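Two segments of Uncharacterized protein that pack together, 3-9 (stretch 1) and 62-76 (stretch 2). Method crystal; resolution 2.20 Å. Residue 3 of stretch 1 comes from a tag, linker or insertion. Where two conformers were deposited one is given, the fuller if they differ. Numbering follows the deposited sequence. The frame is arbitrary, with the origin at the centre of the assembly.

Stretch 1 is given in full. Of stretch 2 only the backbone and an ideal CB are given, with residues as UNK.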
# COMPACT_ATOMS: atom_id res chain seq x y z
N ALA A 3 -6.37 19.65 -4.29
CA ALA A 3 -6.01 18.29 -4.78
C ALA A 3 -6.04 17.19 -3.68
O ALA A 3 -6.16 17.47 -2.48
CB ALA A 3 -4.65 18.30 -5.57
N MSE A 4 -5.94 15.94 -4.12
CA MSE A 4 -6.13 14.79 -3.25
C MSE A 4 -4.90 14.44 -2.39
O MSE A 4 -3.79 14.14 -2.91
CB MSE A 4 -6.58 13.57 -4.07
CG MSE A 4 -6.66 12.30 -3.29
SE MSE A 4 -4.88 11.63 -2.88
CE MSE A 4 -4.45 10.65 -4.60
N LYS A 5 -5.11 14.47 -1.08
CA LYS A 5 -4.06 14.08 -0.15
C LYS A 5 -4.35 12.69 0.47
O LYS A 5 -5.49 12.28 0.63
CB LYS A 5 -3.87 15.20 0.92
CG LYS A 5 -2.37 15.54 1.24
CD LYS A 5 -1.36 14.24 1.23
CE LYS A 5 -0.38 14.22 0.03
NZ LYS A 5 -0.29 12.91 -0.71
N LEU A 6 -3.28 11.97 0.78
CA LEU A 6 -3.29 10.70 1.53
C LEU A 6 -3.49 11.03 3.01
O LEU A 6 -2.73 11.84 3.56
CB LEU A 6 -1.97 10.02 1.36
CG LEU A 6 -1.70 9.11 0.12
CD1 LEU A 6 -2.44 7.81 0.26
CD2 LEU A 6 -2.12 9.81 -1.16
N ILE A 7 -4.55 10.47 3.60
CA ILE A 7 -4.92 10.66 5.01
C ILE A 7 -4.67 9.26 5.67
O ILE A 7 -5.18 8.23 5.20
CB ILE A 7 -6.37 11.18 5.14
CG1 ILE A 7 -6.65 12.38 4.21
CG2 ILE A 7 -6.76 11.57 6.61
CD1 ILE A 7 -6.69 13.79 4.91
N ASN A 8 -3.80 9.21 6.70
CA ASN A 8 -3.64 8.03 7.55
C ASN A 8 -4.94 7.73 8.31
O ASN A 8 -5.32 8.49 9.14
CB ASN A 8 -2.49 8.19 8.58
CG ASN A 8 -2.02 6.81 9.12
OD1 ASN A 8 -2.84 6.01 9.55
ND2 ASN A 8 -0.73 6.50 9.00
N THR A 9 -5.59 6.59 8.05
CA THR A 9 -6.88 6.27 8.71
C THR A 9 -6.70 5.01 9.63
O THR A 9 -7.70 4.43 10.09
CB THR A 9 -7.97 5.95 7.64
OG1 THR A 9 -7.43 4.95 6.78
CG2 THR A 9 -8.33 7.17 6.82
N UNK A 62 -3.03 8.20 -12.82
CA UNK A 62 -2.37 9.31 -12.12
C UNK A 62 -2.50 9.21 -10.59
O UNK A 62 -1.59 9.57 -9.85
CB UNK A 62 -2.96 10.64 -12.60
N UNK A 63 -3.64 8.72 -10.15
CA UNK A 63 -3.88 8.32 -8.79
C UNK A 63 -2.88 7.26 -8.31
O UNK A 63 -2.32 7.39 -7.21
CB UNK A 63 -5.31 7.80 -8.66
N UNK A 64 -2.66 6.22 -9.13
CA UNK A 64 -1.76 5.15 -8.80
C UNK A 64 -0.40 5.77 -8.60
O UNK A 64 0.28 5.44 -7.65
CB UNK A 64 -1.74 4.07 -9.88
N UNK A 65 -0.00 6.66 -9.52
CA UNK A 65 1.34 7.26 -9.55
C UNK A 65 1.62 8.17 -8.33
O UNK A 65 2.70 8.11 -7.73
CB UNK A 65 1.51 8.07 -10.84
N UNK A 66 0.63 8.97 -7.96
CA UNK A 66 0.67 9.81 -6.78
C UNK A 66 0.78 8.96 -5.50
O UNK A 66 1.53 9.27 -4.59
CB UNK A 66 -0.57 10.70 -6.73
N UNK A 67 0.05 7.85 -5.46
CA UNK A 67 0.03 7.02 -4.24
C UNK A 67 1.34 6.29 -4.08
O UNK A 67 1.90 6.19 -2.96
CB UNK A 67 -1.12 6.02 -4.28
N UNK A 68 1.83 5.81 -5.20
CA UNK A 68 3.07 5.05 -5.21
C UNK A 68 4.22 5.97 -4.83
O UNK A 68 5.07 5.55 -4.03
CB UNK A 68 3.31 4.41 -6.58
N UNK A 69 4.25 7.19 -5.38
CA UNK A 69 5.38 8.05 -5.13
C UNK A 69 5.34 8.62 -3.69
O UNK A 69 6.40 8.93 -3.13
CB UNK A 69 5.40 9.18 -6.16
N UNK A 70 4.14 8.75 -3.10
CA UNK A 70 3.98 9.11 -1.69
C UNK A 70 4.61 8.07 -0.77
O UNK A 70 5.36 8.40 0.14
CB UNK A 70 2.50 9.27 -1.35
N UNK A 71 4.35 6.79 -1.01
CA UNK A 71 4.93 5.71 -0.16
C UNK A 71 6.42 5.60 -0.33
O UNK A 71 7.15 5.48 0.65
CB UNK A 71 4.29 4.36 -0.49
N UNK A 72 6.87 5.75 -1.56
CA UNK A 72 8.29 5.64 -1.88
C UNK A 72 9.05 6.78 -1.25
O UNK A 72 10.19 6.64 -0.84
CB UNK A 72 8.51 5.62 -3.39
N UNK A 73 8.44 7.92 -1.17
CA UNK A 73 9.11 9.07 -0.64
C UNK A 73 9.08 9.06 0.88
O UNK A 73 10.03 9.50 1.52
CB UNK A 73 8.48 10.35 -1.19
N UNK A 74 7.98 8.58 1.45
CA UNK A 74 7.71 8.82 2.87
C UNK A 74 7.81 7.57 3.78
O UNK A 74 8.12 7.69 4.98
CB UNK A 74 6.31 9.42 3.00
N UNK A 75 7.58 6.38 3.23
CA UNK A 75 7.23 5.24 4.06
C UNK A 75 8.14 4.07 3.85
O UNK A 75 8.28 3.26 4.74
CB UNK A 75 5.79 4.81 3.79
N UNK A 76 8.77 4.00 2.68
CA UNK A 76 9.49 2.86 2.27
C UNK A 76 11.01 3.13 2.31
O UNK A 76 11.47 4.17 1.89
CB UNK A 76 9.03 2.44 0.87

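Positions 62 to 74 have helical phi/psi, and the helix axis passes strand 6-8 at 11.1 Å with a 51° angle between their N-to-C directions. Stretch 1 offers an apolar surface, the selenomethionine Met4 and Leu6, flanked by the polar ends of Lys5 and Asn8.

Position 62 has nothing of stretch 1 within 5.5 Å of its ideal CB, so many residues would serve; it is Asn62. At 63 the CA-to-CB bond points sideways and the ideal CB lies 5.0 Å from Met4 CE. A chain with a methylene stem, apolar or polar-tipped, would fit. Glu63 is found, its CG 4.3 Å from Met4 CE. Positions 64 and 65 lack any such neighbour, 64 pointing away, so polar or apolar chains would do; they hold Leu64 and Glu65.

Position 66 points toward stretch 1, its ideal CB 4.4 Å from Met4 CE. So short an approach suits a compact apolar residue such as Val, Ala or Ile. Val66 places CG1 3.9 Å from Met4 CE.

At 67, sideways, the ideal CB is 5.0 Å from Leu6 CD2, leaving room for a Leu, Ile or Met to reach apolar atoms. Ile67 does so with CG1, 4.1 Å from Leu6 CD2 and 4.3 Å from Met4 CE.

Positions 68 and 69 are out of reach and unconstrained by it. Arg68 pairs along the helix in a salt bridge, NH2 to Glu65 OE2 at 2.6 Å; 69 is Glu69.

Position 70 points toward stretch 1, its ideal CB 4.5 Å from Leu6 CG and 4.6 Å from Lys5 NZ. A large apolar or aromatic residue would cover Leu6, while an acid could answer the amine. Phe70, with chi1 t, lays a ring face against Leu6: Leu6 CB is 4.0 Å from the ring centroid and 7° off the normal, a CH-pi contact. Lys5 NZ approaches Phe70 CD1 obliquely at 3.5 Å.

At 71 the ideal CB has no near neighbour and points sideways, so only a long side chain could arrive. Phe71, chi1 m, brings CE2 to 4.0 Å from Leu6 CD1.

Positions 72, 73 and 74 are out of reach, so stretch 1 sets no preference: Leu72, Lys73 and Arg74.

Position 75, first to leave helical phi/psi, points toward stretch 1 across a gap. A long polar chain could span it. Lys75 NZ stops 4.4 Å from Asn8 ND2, and a water accepts from both, at 2.9 Å from Asn8 ND2 and, weakly, 3.0 Å from Lys75 NZ. Position 76, out of reach, is equally free; it is Ile76.

Stretch 2 (62-76) NELEVIREFFLKRKI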
# COMPACT_ATOMS: atom_id res chain seq x y z
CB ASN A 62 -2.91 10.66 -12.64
CG ASN A 62 -4.15 11.15 -11.85
OD1 ASN A 62 -4.02 11.72 -10.75
ND2 ASN A 62 -5.35 10.96 -12.43
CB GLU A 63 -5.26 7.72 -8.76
CG GLU A 63 -5.97 7.79 -7.48
CD GLU A 63 -7.41 7.43 -7.65
OE1 GLU A 63 -8.18 7.60 -6.69
OE2 GLU A 63 -7.81 6.99 -8.75
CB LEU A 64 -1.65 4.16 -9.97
CG LEU A 64 -1.22 2.70 -9.80
CD1 LEU A 64 -0.43 2.14 -11.02
CD2 LEU A 64 -0.45 2.42 -8.58
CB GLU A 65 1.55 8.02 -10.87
CG GLU A 65 2.18 7.19 -12.05
CD GLU A 65 1.89 5.64 -12.06
OE1 GLU A 65 0.90 5.23 -12.75
OE2 GLU A 65 2.67 4.86 -11.42
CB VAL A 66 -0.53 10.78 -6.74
CG1 VAL A 66 -0.71 11.45 -5.39
CG2 VAL A 66 -0.39 11.84 -7.84
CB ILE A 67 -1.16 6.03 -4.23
CG1 ILE A 67 -2.52 6.82 -3.99
CG2 ILE A 67 -0.99 5.00 -3.10
CD1 ILE A 67 -3.70 5.99 -4.43
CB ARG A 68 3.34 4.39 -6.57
CG ARG A 68 4.58 3.48 -6.53
CD ARG A 68 5.16 3.17 -7.94
NE ARG A 68 4.76 1.87 -8.44
CZ ARG A 68 4.02 1.64 -9.55
NH1 ARG A 68 3.75 0.39 -9.89
NH2 ARG A 68 3.55 2.66 -10.29
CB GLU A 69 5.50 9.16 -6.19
CG GLU A 69 6.04 8.67 -7.58
CD GLU A 69 7.44 7.93 -7.53
OE1 GLU A 69 7.58 6.82 -8.15
OE2 GLU A 69 8.38 8.46 -6.86
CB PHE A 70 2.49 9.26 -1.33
CG PHE A 70 2.25 9.63 0.15
CD1 PHE A 70 2.26 10.96 0.57
CD2 PHE A 70 2.02 8.63 1.10
CE1 PHE A 70 2.03 11.29 1.95
CE2 PHE A 70 1.84 8.92 2.46
CZ PHE A 70 1.82 10.27 2.89
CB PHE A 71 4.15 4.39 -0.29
CG PHE A 71 2.85 4.44 0.45
CD1 PHE A 71 2.78 4.10 1.81
CD2 PHE A 71 1.72 4.91 -0.19
CE1 PHE A 71 1.54 4.28 2.53
CE2 PHE A 71 0.49 5.10 0.52
CZ PHE A 71 0.41 4.76 1.87
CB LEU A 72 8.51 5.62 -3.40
CG LEU A 72 8.27 4.25 -4.03
CD1 LEU A 72 8.31 4.34 -5.55
CD2 LEU A 72 9.31 3.16 -3.50
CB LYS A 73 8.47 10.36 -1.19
CG LYS A 73 9.19 11.63 -0.83
CD LYS A 73 8.36 12.83 -1.26
CE LYS A 73 9.05 14.17 -0.92
NZ LYS A 73 10.48 14.19 -1.38
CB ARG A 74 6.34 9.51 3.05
CG ARG A 74 6.21 10.82 2.31
CD ARG A 74 6.66 11.94 3.23
NE ARG A 74 7.30 13.06 2.54
CZ ARG A 74 6.95 14.34 2.71
NH1 ARG A 74 5.95 14.67 3.54
NH2 ARG A 74 7.60 15.30 2.05
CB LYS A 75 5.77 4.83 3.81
CG LYS A 75 4.77 5.99 4.12
CD LYS A 75 4.47 6.15 5.57
CE LYS A 75 3.72 7.47 5.75
NZ LYS A 75 3.09 7.66 7.07
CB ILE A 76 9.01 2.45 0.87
CG1 ILE A 76 7.61 1.80 0.93
CG2 ILE A 76 9.99 1.56 0.22
CD1 ILE A 76 6.97 1.48 -0.43
O HOH W 1 0.95 8.89 8.74
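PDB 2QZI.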